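Local coordinates for protein phiAB6 tailspike (Unidentified phage, PDB 5JS4) that fragments the exopolysaccharide of Acinetobacter baumannii, acting as a trimeric viral tailspike built around a beta-helix, at residues A[264-269]-A[274-279]; A[475-480]-A[493-498]; A[605-610]-A[651-656]. All blocks are in the same frame, centred on the assembly; numbering follows the deposited sequence.

Overall arrangement
The three contacts follow one another along a very elongated chain, and none touches another. Contacts 1 and 2 both reach the beta-helix, their centres about 40 Å apart. Contact 1 sets a helix against an early strand of the coil and is buried; contact 2 joins a bend to a strand of a later coil and is partly buried, one tryptophan being its buried member. Contact 3 lies about 89 Å from contact 1, centre to centre, in the antiparallel C-terminal region, and is buried among three subunits. The chemistry changes accordingly: a tyrosine hydroxyl holding a carbonyl in contact 1, purely apolar packing in contact 2, and an aromatic pair tied to the chain terminus in contact 3.

Contact 1: residues A[264-269]-A[274-279]; sequences QAYCDS and QNLYLG
Helix 260-268 packs against an early strand of the pectate lyase-like beta-helix, and Y266 makes the join by reaching from the helix to N275, L276 and Y277. The segment axes come within 9.2 Å at 144°, a gap that a tyrosine is long enough to bridge. With CG anti to the backbone N (chi1 -179°), the side chain carries its hydroxyl as far as the strand backbone. There Y266 OH donates a short hydrogen bond of 2.6 Å to N275 O, lying in the carbonyl plane on a lone pair. The donor is thus provided by a side chain that can still bury its ring among apolar neighbours. L276 covers one ring face: its CG is 4.2 Å from the centroid of the Y266 ring, 21° off the normal, a CH-pi contact shifted toward the rim. The backbone is close too, Y266 CE1 being 3.4 Å from L276 CA. The same hydroxyl also lies at the edge of the Y277 ring, in its plane, with Y277 CD1 3.4 Å from Y266 OH. C267 adds a small, soft surface, its SG meeting L276 CD1 at 3.7 Å; leucine's branched end therefore touches two successive helix residues.

On the helix flank turned from the strand, Q264 NE2 bonds to D268 OD1 (3.1 Å) one turn on, and D268 also forms a salt bridge with K293. F249 meets the Y266 ring at a steep angle, while F263 packs on L276. Strand 275-277 itself pairs in parallel with 296-298, and Q274 beside it bonds to T341 of a second subunit. Polar outer side, apolar inner side: this is consistent with the amphipathic helix that caps the N-terminal end of right-handed parallel beta-helices of the pectate lyase-like fold.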
# COMPACT_ATOMS: atom_id res chain seq x y z
N GLN A 264 -28.19 32.10 1.59
CA GLN A 264 -27.74 32.94 0.49
C GLN A 264 -27.20 34.29 0.98
O GLN A 264 -26.19 34.78 0.48
CB GLN A 264 -28.86 33.17 -0.53
CG GLN A 264 -28.35 33.71 -1.86
CD GLN A 264 -27.36 32.75 -2.50
OE1 GLN A 264 -27.72 31.63 -2.85
NE2 GLN A 264 -26.10 33.18 -2.63
N ALA A 265 -27.87 34.87 1.97
CA ALA A 265 -27.43 36.13 2.57
C ALA A 265 -26.03 35.98 3.17
O ALA A 265 -25.18 36.86 3.03
CB ALA A 265 -28.41 36.59 3.63
N TYR A 266 -25.79 34.85 3.83
CA TYR A 266 -24.47 34.55 4.37
C TYR A 266 -23.41 34.58 3.27
O TYR A 266 -22.36 35.21 3.42
CB TYR A 266 -24.47 33.17 5.04
CG TYR A 266 -23.14 32.79 5.64
CD1 TYR A 266 -22.07 32.39 4.83
CD2 TYR A 266 -22.94 32.82 7.01
CE1 TYR A 266 -20.85 32.06 5.38
CE2 TYR A 266 -21.72 32.47 7.57
CZ TYR A 266 -20.68 32.09 6.74
OH TYR A 266 -19.48 31.75 7.28
N CYS A 267 -23.69 33.90 2.16
CA CYS A 267 -22.74 33.79 1.06
C CYS A 267 -22.56 35.10 0.30
O CYS A 267 -21.52 35.31 -0.33
CB CYS A 267 -23.17 32.67 0.10
SG CYS A 267 -23.16 31.04 0.87
N ASP A 268 -23.56 35.97 0.35
CA ASP A 268 -23.50 37.28 -0.30
C ASP A 268 -22.88 38.36 0.60
O ASP A 268 -22.57 39.46 0.12
CB ASP A 268 -24.90 37.73 -0.73
CG ASP A 268 -25.51 36.84 -1.80
OD1 ASP A 268 -24.81 35.98 -2.36
OD2 ASP A 268 -26.71 37.02 -2.07
N SER A 269 -22.71 38.06 1.88
CA SER A 269 -22.25 39.04 2.86
C SER A 269 -20.76 39.37 2.73
O SER A 269 -19.95 38.50 2.44
CB SER A 269 -22.51 38.53 4.29
OG SER A 269 -21.92 39.39 5.25
N GLN A 274 -14.02 32.23 4.35
CA GLN A 274 -13.87 31.23 3.29
C GLN A 274 -15.04 30.25 3.21
O GLN A 274 -15.40 29.82 2.11
CB GLN A 274 -12.59 30.42 3.47
CG GLN A 274 -11.30 31.16 3.16
CD GLN A 274 -10.12 30.22 2.96
OE1 GLN A 274 -10.30 29.03 2.71
NE2 GLN A 274 -8.92 30.76 3.05
N ASN A 275 -15.58 29.88 4.36
CA ASN A 275 -16.59 28.83 4.44
C ASN A 275 -17.90 29.31 5.04
O ASN A 275 -17.92 30.30 5.78
CB ASN A 275 -16.07 27.66 5.30
CG ASN A 275 -14.76 27.09 4.78
OD1 ASN A 275 -13.86 26.78 5.56
ND2 ASN A 275 -14.65 26.95 3.47
N LEU A 276 -18.98 28.62 4.68
CA LEU A 276 -20.26 28.75 5.36
C LEU A 276 -20.29 27.80 6.55
O LEU A 276 -19.88 26.65 6.43
CB LEU A 276 -21.41 28.43 4.39
CG LEU A 276 -22.84 28.55 4.95
CD1 LEU A 276 -23.82 29.04 3.90
CD2 LEU A 276 -23.34 27.24 5.54
N TYR A 277 -20.75 28.31 7.69
CA TYR A 277 -20.85 27.54 8.93
C TYR A 277 -22.29 27.45 9.41
O TYR A 277 -23.07 28.39 9.27
CB TYR A 277 -19.99 28.17 10.02
CG TYR A 277 -18.52 28.14 9.68
CD1 TYR A 277 -17.95 29.18 8.96
CD2 TYR A 277 -17.72 27.06 10.03
CE1 TYR A 277 -16.61 29.16 8.63
CE2 TYR A 277 -16.38 27.02 9.69
CZ TYR A 277 -15.83 28.08 8.99
OH TYR A 277 -14.50 28.05 8.64
N LEU A 278 -22.64 26.30 9.97
CA LEU A 278 -23.91 26.13 10.66
C LEU A 278 -23.77 26.50 12.12
O LEU A 278 -22.66 26.49 12.67
CB LEU A 278 -24.40 24.69 10.54
CG LEU A 278 -24.53 24.13 9.12
CD1 LEU A 278 -25.05 22.70 9.19
CD2 LEU A 278 -25.45 24.99 8.25
N GLY A 279 -24.89 26.85 12.75
CA GLY A 279 -24.93 27.08 14.20
C GLY A 279 -24.78 25.79 14.98
O GLY A 279 -24.74 24.71 14.40

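Contact 2: residues A[475-480]-A[493-498]; sequences KDWLEV and GYVKLL
W477 meets V495 and L497 within the parallel beta-helix, at a bend where strand 475-476 gives way to strand 478-480. Its helical backbone angles (phi -65°, psi -33°) break the extended run and turn the chain, while strand 495-498 belongs to another face, paired in parallel with 460-469.

The contact between the segments is wholly apolar. V495 CG1 sits almost squarely over the five-membered ring of W477, 4.0 Å from its centroid and 11° off the normal, a CH-pi contact. The second methyl, V495 CG2, lies farther along the same face near W477 CE2 (4.2 Å), so a beta-branched residue spreads both arms over the indole. L497, two residues on and therefore on the same side of its strand, contributes a looser touch at the pyrrole end. The opposite indole face rests on L478 CB, which stands 3.5 Å above its plane, and the rings of F461 and F464 add aromatic neighbours. Tryptophan suits this place because one broad, flat side chain can touch V495 on one face and L478 on the other.

Polar links lie around this core. K475 NZ and E479 OE2 form a salt bridge of 3.1 Å across the bend, and E479 OE2 also bonds to H426. The one polar atom of the indole, W477 NE1, is held by S503 OG and T505 OG1.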
# COMPACT_ATOMS: atom_id res chain seq x y z
N LYS A 475 -22.49 -7.67 -10.21
CA LYS A 475 -21.80 -6.44 -10.60
C LYS A 475 -20.31 -6.53 -10.27
O LYS A 475 -19.94 -7.05 -9.22
CB LYS A 475 -22.39 -5.22 -9.87
CG LYS A 475 -23.78 -4.79 -10.32
CD LYS A 475 -23.85 -4.36 -11.78
CE LYS A 475 -23.00 -3.13 -12.07
NZ LYS A 475 -23.15 -2.67 -13.48
N ASP A 476 -19.47 -6.03 -11.17
CA ASP A 476 -18.04 -5.88 -10.88
C ASP A 476 -17.83 -4.72 -9.92
O ASP A 476 -18.49 -3.69 -10.04
CB ASP A 476 -17.24 -5.62 -12.16
CG ASP A 476 -17.04 -6.87 -13.01
OD1 ASP A 476 -16.83 -7.96 -12.45
OD2 ASP A 476 -17.06 -6.74 -14.25
N TRP A 477 -16.90 -4.87 -8.98
CA TRP A 477 -16.59 -3.79 -8.04
C TRP A 477 -15.99 -2.58 -8.78
O TRP A 477 -16.19 -1.44 -8.38
CB TRP A 477 -15.65 -4.28 -6.94
CG TRP A 477 -14.25 -4.55 -7.39
CD1 TRP A 477 -13.76 -5.70 -7.93
CD2 TRP A 477 -13.15 -3.62 -7.37
NE1 TRP A 477 -12.43 -5.56 -8.24
CE2 TRP A 477 -12.03 -4.29 -7.91
CE3 TRP A 477 -13.02 -2.29 -6.95
CZ2 TRP A 477 -10.79 -3.67 -8.03
CZ3 TRP A 477 -11.78 -1.69 -7.07
CH2 TRP A 477 -10.68 -2.38 -7.61
N LEU A 478 -15.24 -2.87 -9.85
CA LEU A 478 -14.66 -1.87 -10.73
C LEU A 478 -15.08 -2.20 -12.15
O LEU A 478 -14.84 -3.31 -12.64
CB LEU A 478 -13.14 -1.85 -10.61
CG LEU A 478 -12.38 -0.87 -11.52
CD1 LEU A 478 -12.68 0.57 -11.17
CD2 LEU A 478 -10.88 -1.13 -11.43
N GLU A 479 -15.70 -1.22 -12.80
CA GLU A 479 -16.31 -1.38 -14.11
C GLU A 479 -15.68 -0.35 -15.05
O GLU A 479 -15.94 0.85 -14.92
CB GLU A 479 -17.82 -1.15 -13.95
CG GLU A 479 -18.66 -1.21 -15.21
CD GLU A 479 -20.15 -1.02 -14.90
OE1 GLU A 479 -20.94 -0.90 -15.85
OE2 GLU A 479 -20.53 -0.98 -13.71
N VAL A 480 -14.82 -0.80 -15.96
CA VAL A 480 -14.16 0.08 -16.91
C VAL A 480 -14.67 -0.26 -18.30
O VAL A 480 -14.52 -1.39 -18.77
CB VAL A 480 -12.62 -0.06 -16.85
CG1 VAL A 480 -11.95 1.00 -17.72
CG2 VAL A 480 -12.13 0.05 -15.41
N GLY A 493 -4.69 -4.17 -2.61
CA GLY A 493 -5.37 -4.53 -1.38
C GLY A 493 -6.31 -5.69 -1.65
O GLY A 493 -6.68 -5.95 -2.79
N TYR A 494 -6.70 -6.40 -0.59
CA TYR A 494 -7.68 -7.46 -0.74
C TYR A 494 -9.04 -6.86 -1.07
O TYR A 494 -9.45 -5.85 -0.48
CB TYR A 494 -7.77 -8.32 0.52
CG TYR A 494 -8.67 -9.52 0.34
CD1 TYR A 494 -8.26 -10.62 -0.40
CD2 TYR A 494 -9.95 -9.54 0.89
CE1 TYR A 494 -9.10 -11.71 -0.59
CE2 TYR A 494 -10.79 -10.62 0.71
CZ TYR A 494 -10.36 -11.71 -0.03
OH TYR A 494 -11.19 -12.79 -0.21
N VAL A 495 -9.74 -7.47 -2.03
CA VAL A 495 -11.11 -7.08 -2.37
C VAL A 495 -12.04 -8.20 -1.92
O VAL A 495 -12.08 -9.28 -2.51
CB VAL A 495 -11.27 -6.80 -3.88
CG1 VAL A 495 -12.72 -6.47 -4.21
CG2 VAL A 495 -10.36 -5.67 -4.32
N LYS A 496 -12.79 -7.93 -0.85
CA LYS A 496 -13.77 -8.88 -0.32
C LYS A 496 -15.02 -8.83 -1.20
O LYS A 496 -15.57 -7.75 -1.43
CB LYS A 496 -14.12 -8.54 1.13
CG LYS A 496 -15.08 -9.50 1.81
CD LYS A 496 -14.41 -10.81 2.18
CE LYS A 496 -15.34 -11.71 2.99
NZ LYS A 496 -14.66 -12.96 3.41
N LEU A 497 -15.46 -9.99 -1.67
CA LEU A 497 -16.62 -10.10 -2.55
C LEU A 497 -17.67 -11.01 -1.92
O LEU A 497 -17.41 -12.20 -1.69
CB LEU A 497 -16.21 -10.66 -3.91
CG LEU A 497 -15.13 -9.89 -4.67
CD1 LEU A 497 -14.57 -10.74 -5.81
CD2 LEU A 497 -15.65 -8.56 -5.19
N LEU A 498 -18.84 -10.45 -1.64
CA LEU A 498 -19.95 -11.19 -1.04
C LEU A 498 -21.29 -10.81 -1.68
O LEU A 498 -21.52 -9.64 -1.99
CB LEU A 498 -20.03 -10.92 0.47
CG LEU A 498 -18.87 -11.43 1.33
CD1 LEU A 498 -18.94 -10.80 2.72
CD2 LEU A 498 -18.88 -12.94 1.42

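Contact 3: residues A[605-610]-A[651-656]; sequences AFYAPM and NGHIVV
Y607 and H653 meet as an offset edge-to-face aromatic pair, the imidazole edge turned toward the phenol face. The ring centroids are 5.0 Å apart and the planes stand at 82°. The touching edge of the histidine is its CD2-NE2 side: H653 CD2 lies 3.8 Å from Y607 CE2, and H653 NE2 lies 3.7 Å from Y607 OH, too far for a hydrogen bond between them. The two side chains cross at about a right angle.

What they share is a third partner. Y607 OH and H653 NE2 both hydrogen-bond to O of S719, the last residue of the chain, so the pair grips the C-terminus from two rings. Tyrosine and histidine suit this because each puts a polar atom at the rim of a flat ring that can pack inside a buried contact. The other imidazole nitrogen, H653 ND1, bonds to T613 OG1 of a second subunit; with both nitrogens engaged, the ring's rotation is fixed. One step farther out, T716 OG1 accepts a hydrogen bond from the backbone N-H of H653, steadying the histidine from its base.

Strand 602-615, which carries Y607, and strand 654-661, which begins just after H653, belong to one antiparallel sheet with strand 708-715 between them. Y607 also packs on K592 of strand 591-597; beyond H653, I654 reaches strands 672-678 and 690-699, while V655 meets V655 of the third subunit.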
# COMPACT_ATOMS: atom_id res chain seq x y z
N ALA A 605 28.90 -33.39 -13.65
CA ALA A 605 27.83 -32.84 -14.45
C ALA A 605 26.97 -33.90 -15.10
O ALA A 605 27.43 -35.02 -15.37
CB ALA A 605 28.38 -31.91 -15.52
N PHE A 606 25.73 -33.50 -15.36
CA PHE A 606 24.76 -34.25 -16.13
C PHE A 606 24.60 -33.51 -17.46
O PHE A 606 24.64 -32.28 -17.49
CB PHE A 606 23.44 -34.29 -15.36
CG PHE A 606 23.58 -34.77 -13.94
CD1 PHE A 606 23.92 -36.09 -13.69
CD2 PHE A 606 23.39 -33.91 -12.87
CE1 PHE A 606 24.06 -36.55 -12.38
CE2 PHE A 606 23.51 -34.36 -11.56
CZ PHE A 606 23.85 -35.68 -11.33
N TYR A 607 24.39 -34.27 -18.53
CA TYR A 607 24.48 -33.75 -19.91
C TYR A 607 23.22 -34.00 -20.71
O TYR A 607 22.65 -35.09 -20.66
CB TYR A 607 25.65 -34.41 -20.64
CG TYR A 607 26.99 -34.08 -20.05
CD1 TYR A 607 27.40 -34.64 -18.84
CD2 TYR A 607 27.86 -33.20 -20.68
CE1 TYR A 607 28.62 -34.33 -18.28
CE2 TYR A 607 29.09 -32.89 -20.13
CZ TYR A 607 29.46 -33.46 -18.93
OH TYR A 607 30.67 -33.16 -18.35
N ALA A 608 22.82 -33.00 -21.49
CA ALA A 608 21.81 -33.17 -22.53
C ALA A 608 22.52 -32.96 -23.87
O ALA A 608 22.70 -31.83 -24.30
CB ALA A 608 20.67 -32.17 -22.36
N PRO A 609 22.96 -34.05 -24.52
CA PRO A 609 23.76 -33.89 -25.74
C PRO A 609 22.95 -33.46 -26.95
O PRO A 609 21.73 -33.60 -26.96
CB PRO A 609 24.32 -35.29 -25.97
CG PRO A 609 23.28 -36.20 -25.40
CD PRO A 609 22.76 -35.48 -24.19
N MET A 610 23.64 -32.93 -27.95
CA MET A 610 23.04 -32.81 -29.27
C MET A 610 22.86 -34.20 -29.84
O MET A 610 23.75 -35.05 -29.71
CB MET A 610 23.91 -31.97 -30.20
CG MET A 610 23.90 -30.50 -29.86
SD MET A 610 24.92 -29.49 -30.95
CE MET A 610 26.55 -29.75 -30.24
N ASN A 651 36.93 -30.70 -26.76
CA ASN A 651 37.07 -31.80 -25.80
C ASN A 651 35.73 -32.45 -25.49
O ASN A 651 35.41 -32.71 -24.33
CB ASN A 651 37.72 -31.29 -24.52
CG ASN A 651 38.26 -32.40 -23.65
OD1 ASN A 651 38.53 -33.51 -24.13
ND2 ASN A 651 38.45 -32.11 -22.37
N GLY A 652 34.96 -32.71 -26.54
CA GLY A 652 33.58 -33.19 -26.40
C GLY A 652 33.45 -34.68 -26.18
O GLY A 652 34.40 -35.45 -26.35
N HIS A 653 32.24 -35.08 -25.80
CA HIS A 653 31.89 -36.48 -25.62
C HIS A 653 31.17 -36.96 -26.88
O HIS A 653 30.39 -36.20 -27.46
CB HIS A 653 30.97 -36.62 -24.41
CG HIS A 653 31.54 -36.07 -23.14
ND1 HIS A 653 32.56 -36.68 -22.45
CD2 HIS A 653 31.21 -34.96 -22.43
CE1 HIS A 653 32.84 -35.97 -21.37
NE2 HIS A 653 32.04 -34.92 -21.34
N ILE A 654 31.43 -38.19 -27.31
CA ILE A 654 30.84 -38.70 -28.55
C ILE A 654 30.28 -40.10 -28.35
O ILE A 654 30.99 -41.01 -27.91
CB ILE A 654 31.85 -38.73 -29.72
CG1 ILE A 654 32.36 -37.32 -29.99
CG2 ILE A 654 31.19 -39.33 -30.97
CD1 ILE A 654 33.50 -37.26 -30.99
N VAL A 655 29.02 -40.26 -28.71
CA VAL A 655 28.35 -41.55 -28.69
C VAL A 655 27.72 -41.76 -30.06
O VAL A 655 27.02 -40.88 -30.56
CB VAL A 655 27.26 -41.58 -27.60
CG1 VAL A 655 26.46 -42.88 -27.68
CG2 VAL A 655 27.89 -41.41 -26.22
N VAL A 656 27.99 -42.89 -30.68
CA VAL A 656 27.32 -43.26 -31.92
C VAL A 656 26.22 -44.25 -31.60
O VAL A 656 26.39 -45.16 -30.78
CB VAL A 656 28.32 -43.80 -32.97
CG1 VAL A 656 27.61 -44.38 -34.18
CG2 VAL A 656 29.26 -42.69 -33.41